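PDB 2OIW: putative 4-hydroxybenzoyl-CoA thioesterase from Geobacillus stearothermophilus, which probably hydrolyses the thioester bond of acyl-coenzyme A substrates, as a hot-dog-fold enzyme related to 4-hydroxybenzoyl-CoA thioesterase. Local coordinates for the interface of chains A and B and the interface of chains A and C. Sequence-based numbering; all coordinates share one arbitrary frame. Chains: chain A/B/C, putative 4-hydroxybenzoyl-CoA thioesterase.

Contact 1: the interface of chains A and B. Residues chain A 12-14; chain B 9, 12, 29-30, 32-33.
The loop at A:Arg12 and the 3-10 helix 13-15 of chain A meet helix 26-34 of chain B, with the end of strand 5-9 and the loop residue B:Arg12 alongside. A:Arg12, on its extended chain, hides 110 Å² against chain B, more than any other residue listed here. Its CG passes the methyl of B:Ala33 and its CD passes CG1 of B:Val29. At the tip, NH2 touches B:Ile9 CG2 at 3.4 Å, while NH1 lies in plane at the edge of the B:Trp30 indole. Over one face of the A:Arg12 guanidinium lies that of B:Arg12, arriving from the opposite side; the two stack with their planes 7° apart, NH1 to NH1 at 3.5 Å. If both are protonated, the stack would probably depend on nearby acceptors or solvent. B:Glu32 crosses A:Val13 at about a right angle, and its carboxylate OE1 accepts a hydrogen bond from A:Ser14 N at 3.1 Å, on the syn side but 22° out of the carboxylate plane. With CG anti to the backbone N (chi1 -173°) and an extended chain, B:Glu32 spans from its helix to the start of the 3-10 turn. A water joins the A:Ser14 OG hydroxyl, 2.8 Å away, to the B:Val29 carbonyl and B:Glu32 OE1. This part of a two-fold interface ties helix to turn and joins subunits of the deposited tetramer, probably dimer to dimer.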
loop_
_atom_site.group_PDB
_atom_site.type_symbol
_atom_site.label_atom_id
_atom_site.label_comp_id
_atom_site.label_asym_id
_atom_site.label_seq_id
_atom_site.Cartn_x
_atom_site.Cartn_y
_atom_site.Cartn_z
ATOM N N ARG A 12 3.959 10.258 3.036
ATOM C CA ARG A 12 4.730 9.913 1.827
ATOM C C ARG A 12 3.874 10.286 0.633
ATOM O O ARG A 12 2.625 10.285 0.723
ATOM C CB ARG A 12 5.017 8.395 1.806
ATOM C CG ARG A 12 5.880 7.921 2.959
ATOM C CD ARG A 12 5.790 6.411 3.211
ATOM N NE ARG A 12 6.538 6.083 4.423
ATOM C CZ ARG A 12 6.567 4.890 5.014
ATOM N NH1 ARG A 12 5.888 3.853 4.511
ATOM N NH2 ARG A 12 7.261 4.749 6.128
ATOM N N VAL A 13 4.515 10.621 -0.489
ATOM C CA VAL A 13 3.768 10.949 -1.712
ATOM C C VAL A 13 2.800 9.811 -2.078
ATOM O O VAL A 13 1.642 10.071 -2.440
ATOM C CB VAL A 13 4.730 11.298 -2.903
ATOM C CG1 VAL A 13 3.983 11.451 -4.237
ATOM C CG2 VAL A 13 5.525 12.555 -2.590
ATOM N N SER A 14 3.270 8.567 -1.963
ATOM C CA SER A 14 2.485 7.362 -2.283
ATOM C C SER A 14 1.225 7.174 -1.423
ATOM O O SER A 14 0.311 6.448 -1.824
ATOM C CB SER A 14 3.354 6.093 -2.213
ATOM O OG SER A 14 3.832 5.873 -0.897
ATOM N N ILE B 9 12.969 5.270 9.580
ATOM C CA ILE B 9 11.593 4.839 9.361
ATOM C C ILE B 9 11.298 3.684 10.300
ATOM O O ILE B 9 12.182 2.875 10.556
ATOM C CB ILE B 9 11.365 4.437 7.879
ATOM C CG1 ILE B 9 11.327 5.695 7.012
ATOM C CG2 ILE B 9 10.047 3.667 7.716
ATOM C CD1 ILE B 9 11.408 5.499 5.489
ATOM N N ARG B 12 6.118 -1.258 9.442
ATOM C CA ARG B 12 4.750 -1.493 9.851
ATOM C C ARG B 12 4.377 -2.927 9.529
ATOM O O ARG B 12 4.967 -3.527 8.642
ATOM C CB ARG B 12 3.823 -0.577 9.044
ATOM C CG ARG B 12 4.062 0.877 9.331
ATOM C CD ARG B 12 3.383 1.809 8.346
ATOM N NE ARG B 12 3.861 3.167 8.607
ATOM C CZ ARG B 12 3.704 4.170 7.766
ATOM N NH1 ARG B 12 3.072 3.967 6.607
ATOM N NH2 ARG B 12 4.201 5.350 8.071
ATOM N N VAL B 29 8.808 2.222 -1.703
ATOM C CA VAL B 29 8.001 3.135 -0.913
ATOM C C VAL B 29 8.937 3.860 0.089
ATOM O O VAL B 29 8.843 5.093 0.274
ATOM C CB VAL B 29 6.874 2.364 -0.178
ATOM C CG1 VAL B 29 6.277 3.202 0.927
ATOM C CG2 VAL B 29 5.790 1.783 -1.210
ATOM N N TRP B 30 9.844 3.094 0.703
ATOM C CA TRP B 30 10.807 3.651 1.643
ATOM C C TRP B 30 11.850 4.531 0.946
ATOM O O TRP B 30 12.235 5.571 1.482
ATOM C CB TRP B 30 11.509 2.549 2.450
ATOM C CG TRP B 30 10.663 1.911 3.455
ATOM C CD1 TRP B 30 9.442 2.343 3.896
ATOM C CD2 TRP B 30 10.973 0.727 4.211
ATOM N NE1 TRP B 30 8.972 1.479 4.842
ATOM C CE2 TRP B 30 9.889 0.487 5.060
ATOM C CE3 TRP B 30 12.049 -0.169 4.217
ATOM C CZ2 TRP B 30 9.850 -0.587 5.940
ATOM C CZ3 TRP B 30 12.016 -1.245 5.120
ATOM C CH2 TRP B 30 10.911 -1.459 5.933
ATOM N N GLU B 32 11.293 6.215 -1.811
ATOM C CA GLU B 32 10.571 7.459 -2.146
ATOM C C GLU B 32 10.477 8.355 -0.911
ATOM O O GLU B 32 10.584 9.593 -1.023
ATOM C CB GLU B 32 9.180 7.188 -2.692
ATOM C CG GLU B 32 8.471 8.431 -3.204
ATOM C CD GLU B 32 6.994 8.208 -3.404
ATOM O OE1 GLU B 32 6.293 7.969 -2.381
ATOM O OE2 GLU B 32 6.526 8.250 -4.572
ATOM N N ALA B 33 10.254 7.747 0.261
ATOM C CA ALA B 33 10.235 8.532 1.493
ATOM C C ALA B 33 11.580 9.225 1.765
ATOM O O ALA B 33 11.614 10.333 2.313
ATOM C CB ALA B 33 9.829 7.657 2.703
HETATM O O HOH W 1 6.534 6.411 -0.467
#

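Contact 2: the interface of chains A and C. Residues chain A 21, 62, 65; chain C 54-55, 111.
The loops holding A:His21 and A:Gln65 and the end of strand 53-62 of chain A, at A:Tyr62, meet the start of strand 53-62 of chain C and the loop residue C:Phe111. C:Ile55 packs against A:Tyr62. The CG2 methyl of C:Ile55 sits over one face of the phenol ring, 3.9 Å from its centroid in a CH-pi contact, and is displaced toward the CD2 and CE2 rim, with CD2 at 3.8 Å. The torsions explain the choice of branch: CG1 of C:Ile55 is anti to the backbone N (chi1 -166°), which puts CG2 between the backbone N and the carbonyl carbon and turns this shorter arm toward the tyrosine. On the backbone side of the same pair, the carbonyl O of C:Ile55 lies 3.6 Å from A:Tyr62 CB. A water joins the two main-chain carbonyls there, 2.8 Å from the A:Tyr62 O and 3.1 Å from the C:Ile55 O.

A:Gln65 points at C:Val54 from the facing chain. Its chain bends at chi2 (-72°), and the amide NE2 ends 3.4 Å from the CG1 methyl of C:Val54, with CG2 more distant. This is a van der Waals contact of a polar group with a methyl. The same glutamine supports a neighbour within chain A: its CB lies 3.9 Å above the A:His21 imidazole plane, toward the rim. That ring touches C:Phe111 lightly, A:His21 CE1 to C:Phe111 CE1 at 4.1 Å, as the two side chains pass antiparallel. Summed over both sides, the patch hides 145 Å². The end of one strand 53-62 facing the start of its two-fold mate is an antiparallel approach that fits the hot-dog dimer. Hot-dog thioesterases usually place their active sites at this subunit junction, and the loop of A:His21 probably lies near one.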
loop_
_atom_site.group_PDB
_atom_site.type_symbol
_atom_site.label_atom_id
_atom_site.label_comp_id
_atom_site.label_asym_id
_atom_site.label_seq_id
_atom_site.Cartn_x
_atom_site.Cartn_y
_atom_site.Cartn_z
ATOM N N HIS A 21 -5.019 14.931 -1.490
ATOM C CA HIS A 21 -4.955 14.781 -0.036
ATOM C C HIS A 21 -4.446 13.369 0.299
ATOM O O HIS A 21 -4.230 12.574 -0.598
ATOM C CB HIS A 21 -6.343 15.000 0.578
ATOM C CG HIS A 21 -7.042 16.244 0.103
ATOM N ND1 HIS A 21 -8.406 16.296 -0.099
ATOM C CD2 HIS A 21 -6.578 17.480 -0.192
ATOM C CE1 HIS A 21 -8.752 17.513 -0.487
ATOM N NE2 HIS A 21 -7.661 18.252 -0.550
ATOM N N TYR A 62 -13.582 10.366 9.392
ATOM C CA TYR A 62 -12.667 11.234 8.654
ATOM C C TYR A 62 -13.134 12.665 8.880
ATOM O O TYR A 62 -14.125 13.083 8.298
ATOM C CB TYR A 62 -12.673 10.851 7.164
ATOM C CG TYR A 62 -12.085 9.455 6.903
ATOM C CD1 TYR A 62 -10.701 9.286 6.667
ATOM C CD2 TYR A 62 -12.901 8.314 6.886
ATOM C CE1 TYR A 62 -10.150 8.012 6.424
ATOM C CE2 TYR A 62 -12.366 7.044 6.638
ATOM C CZ TYR A 62 -10.981 6.910 6.415
ATOM O OH TYR A 62 -10.431 5.672 6.192
ATOM N N GLN A 65 -9.300 16.751 6.203
ATOM C CA GLN A 65 -8.341 16.156 5.283
ATOM C C GLN A 65 -6.911 16.383 5.758
ATOM O O GLN A 65 -6.599 17.354 6.478
ATOM C CB GLN A 65 -8.516 16.708 3.874
ATOM C CG GLN A 65 -9.904 16.456 3.275
ATOM C CD GLN A 65 -10.165 14.995 2.880
ATOM O OE1 GLN A 65 -9.303 14.122 3.016
ATOM N NE2 GLN A 65 -11.369 14.733 2.384
ATOM N N VAL C 54 -16.069 12.259 -1.319
ATOM C CA VAL C 54 -15.225 12.387 -0.133
ATOM C C VAL C 54 -15.777 11.474 0.955
ATOM O O VAL C 54 -16.939 11.615 1.332
ATOM C CB VAL C 54 -15.167 13.852 0.381
ATOM C CG1 VAL C 54 -14.626 13.937 1.810
ATOM C CG2 VAL C 54 -14.323 14.690 -0.510
ATOM N N ILE C 55 -14.958 10.536 1.446
ATOM C CA ILE C 55 -15.397 9.597 2.480
ATOM C C ILE C 55 -15.444 10.340 3.827
ATOM O O ILE C 55 -14.545 11.174 4.138
ATOM C CB ILE C 55 -14.533 8.275 2.535
ATOM C CG1 ILE C 55 -15.243 7.196 3.388
ATOM C CG2 ILE C 55 -13.122 8.567 3.081
ATOM C CD1 ILE C 55 -14.699 5.790 3.286
ATOM N N PHE C 111 -16.115 20.582 -5.294
ATOM C CA PHE C 111 -14.849 21.308 -5.163
ATOM C C PHE C 111 -14.855 22.655 -5.912
ATOM O O PHE C 111 -13.963 23.476 -5.678
ATOM C CB PHE C 111 -13.646 20.449 -5.619
ATOM C CG PHE C 111 -13.279 19.315 -4.661
ATOM C CD1 PHE C 111 -12.485 19.553 -3.534
ATOM C CD2 PHE C 111 -13.704 18.007 -4.910
ATOM C CE1 PHE C 111 -12.139 18.499 -2.649
ATOM C CE2 PHE C 111 -13.368 16.946 -4.047
ATOM C CZ PHE C 111 -12.587 17.191 -2.912
HETATM O O HOH W 2 -14.437 13.933 5.637
#

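The C-alpha centres of contact 1 and contact 2 lie about 21 Å apart, and they share no residue. Chain A enters both, using its 12-14 segment toward chain B and the end of strand 53-62 with neighbouring loops toward chain C. Each interface is two-fold symmetric, so every copy can present both surfaces at once. Contact 2 probably belongs to the hot-dog dimer, and contact 1 probably joins such dimers to each other, with chain A taking part in both. Together, the two separate surfaces are consistent with a four-subunit assembly, although the structure alone does not show its state in solution.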